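Local coordinates for protein imelysin (Bacteroides ovatus ATCC 8483, PDB 3OYV) that probably binds metal at the outer membrane as an imelysin-like protein implicated in bacterial iron uptake, at residues 317-320 with 321-324. Residues are numbered along the deposited sequence; the frame is centred on the assembly and turned at random. Where two conformers were deposited one is given.
Sequences NSQS and WSDL
With chi1 at 73°, Ser-318 tucks OG between its own backbone N and carbonyl carbon, facing the first turn of the short helix 319-323, while Trp-321 sets CG beside its backbone N and brings the indole round to the same oxygen. OG accepts from Trp-321 N at 3.3 Å, and the indole presents its edge, CD1 lying 3.3 Å from Ser-318 OG with the oxygen in the ring plane. The same hydroxyl also bonds Ile-315 O, a link back to the preceding helix 309-316. Replacing Ser-318 by alanine removes the hydroxyl, and would probably leave Trp-321 N without its capping acceptor and lose the tie to Ile-315 O. The next residue, Gln-319, bends at chi2 and, in one of its two conformers, reaches a turn ahead, NE2 to Asp-323 OD1 at 3.0 Å; this less certain bond is fairly straight (161°) and lies in the amide plane, but it meets the carboxylate from above its plane, the two flat groups being turned 40° apart. In the backbone, Asp-323 N bonds Gln-319 O (2.9 Å), and Ser-322 N bonds Ser-318 O at 3.3 Å. Trp-321 sits edge-to-face with Tyr-27, so this surface turn packs against helix 21-47, whose Ser-23 also bonds Ser-318 O. This is a classic serine N-cap, followed by an i to i+4 amide-to-carboxylate hydrogen bond along a five-residue helix.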
ATOM      1  N   ASN A 317      26.006  10.119   1.783  1.00 14.23           N
ATOM      2  CA  ASN A 317      27.379  10.560   2.013  1.00 14.11           C
ATOM      3  C   ASN A 317      28.316  10.389   0.829  1.00 15.14           C
ATOM      4  O   ASN A 317      29.495  10.772   0.911  1.00 17.35           O
ATOM      5  CB  ASN A 317      27.939   9.864   3.263  1.00 15.04           C
ATOM      6  CG  ASN A 317      27.372  10.427   4.524  1.00 17.06           C
ATOM      7  OD1 ASN A 317      27.169  11.634   4.651  1.00 20.04           O
ATOM      8  ND2 ASN A 317      27.095   9.551   5.483  1.00 20.32           N
ATOM      9  N   SER A 318      27.806   9.864  -0.273  1.00 14.50           N
ATOM     10  CA  SER A 318      28.662   9.554  -1.413  1.00 14.14           C
ATOM     11  C   SER A 318      28.930  10.761  -2.296  1.00 14.90           C
ATOM     12  O   SER A 318      28.048  11.597  -2.555  1.00 16.54           O
ATOM     13  CB  SER A 318      28.084   8.433  -2.279  1.00 16.76           C
ATOM     14  OG  SER A 318      26.972   8.863  -3.029  1.00 16.95           O
ATOM     15  N   GLN A 319      30.163  10.818  -2.798  1.00 13.13           N
ATOM     16  CA  GLN A 319      30.536  11.886  -3.706  0.60 14.21           C
ATOM     17  C   GLN A 319      29.865  11.688  -5.066  1.00 12.57           C
ATOM     18  O   GLN A 319      29.540  12.656  -5.748  1.00 13.46           O
ATOM     19  CB  GLN A 319      32.061  11.978  -3.843  0.60 16.34           C
ATOM     20  CG  GLN A 319      32.552  13.278  -4.443  0.60 20.29           C
ATOM     21  CD  GLN A 319      32.333  14.478  -3.540  0.60 22.97           C
ATOM     22  OE1 GLN A 319      32.699  14.457  -2.369  0.60 28.67           O
ATOM     23  NE2 GLN A 319      31.730  15.531  -4.080  0.60 20.38           N
ATOM     24  N   SER A 320      29.630  10.431  -5.476  1.00 12.10           N
ATOM     25  CA  SER A 320      29.043  10.177  -6.785  1.00 11.90           C
ATOM     26  C   SER A 320      27.635  10.751  -6.875  1.00 11.81           C
ATOM     27  O   SER A 320      27.281  11.392  -7.856  1.00 12.78           O
ATOM     28  CB  SER A 320      29.019   8.673  -7.143  1.00 13.54           C
ATOM     29  OG  SER A 320      28.194   7.957  -6.239  1.00 16.67           O
ATOM     30  N   TRP A 321      26.810  10.521  -5.848  1.00 11.64           N
ATOM     31  CA  TRP A 321      25.455  11.089  -5.867  1.00 11.62           C
ATOM     32  C   TRP A 321      25.480  12.607  -5.668  1.00 12.86           C
ATOM     33  O   TRP A 321      24.604  13.306  -6.152  1.00 13.59           O
ATOM     34  CB  TRP A 321      24.542  10.405  -4.840  1.00 11.57           C
ATOM     35  CG  TRP A 321      24.013   9.098  -5.309  1.00 12.05           C
ATOM     36  CD1 TRP A 321      24.483   7.858  -4.996  1.00 13.18           C
ATOM     37  CD2 TRP A 321      22.945   8.910  -6.234  1.00 11.77           C
ATOM     38  NE1 TRP A 321      23.740   6.909  -5.654  1.00 13.60           N
ATOM     39  CE2 TRP A 321      22.794   7.527  -6.423  1.00 11.29           C
ATOM     40  CE3 TRP A 321      22.080   9.782  -6.908  1.00 11.09           C
ATOM     41  CZ2 TRP A 321      21.828   6.997  -7.278  1.00 12.47           C
ATOM     42  CZ3 TRP A 321      21.121   9.251  -7.756  1.00 12.99           C
ATOM     43  CH2 TRP A 321      21.004   7.873  -7.926  1.00 13.44           C
ATOM     44  N   SER A 322      26.518  13.106  -5.006  1.00 12.04           N
ATOM     45  CA  SER A 322      26.679  14.572  -4.843  1.00 12.99           C
ATOM     46  C   SER A 322      26.981  15.256  -6.160  1.00 13.10           C
ATOM     47  O   SER A 322      26.542  16.371  -6.421  1.00 14.99           O
ATOM     48  CB  SER A 322      27.806  14.894  -3.845  1.00 12.95           C
ATOM     49  OG  SER A 322      27.809  16.262  -3.494  1.00 14.73           O
ATOM     50  N   ASP A 323      27.790  14.593  -6.975  1.00 13.60           N
ATOM     51  CA  ASP A 323      28.347  15.133  -8.219  1.00 13.07           C
ATOM     52  C   ASP A 323      27.494  14.845  -9.460  1.00 12.71           C
ATOM     53  O   ASP A 323      27.748  15.372 -10.535  1.00 15.15           O
ATOM     54  CB  ASP A 323      29.743  14.512  -8.452  1.00 12.89           C
ATOM     55  CG  ASP A 323      30.800  15.010  -7.494  1.00 15.16           C
ATOM     56  OD1 ASP A 323      30.636  16.093  -6.845  1.00 17.01           O
ATOM     57  OD2 ASP A 323      31.842  14.295  -7.422  1.00 15.79           O
ATOM     58  N   LEU A 324      26.449  14.025  -9.319  1.00 12.62           N
ATOM     59  CA  LEU A 324      25.616  13.640 -10.447  1.00 12.99           C
ATOM     60  C   LEU A 324      24.953  14.848 -11.113  1.00 13.79           C
ATOM     61  O   LEU A 324      24.437  15.736 -10.421  1.00 15.42           O
ATOM     62  CB  LEU A 324      24.523  12.658  -9.988  1.00 13.09           C
ATOM     63  CG  LEU A 324      23.502  12.220 -11.013  1.00 13.38           C
ATOM     64  CD1 LEU A 324      24.110  11.339 -12.099  1.00 15.29           C
ATOM     65  CD2 LEU A 324      22.339  11.492 -10.299  1.00 14.41           C
TER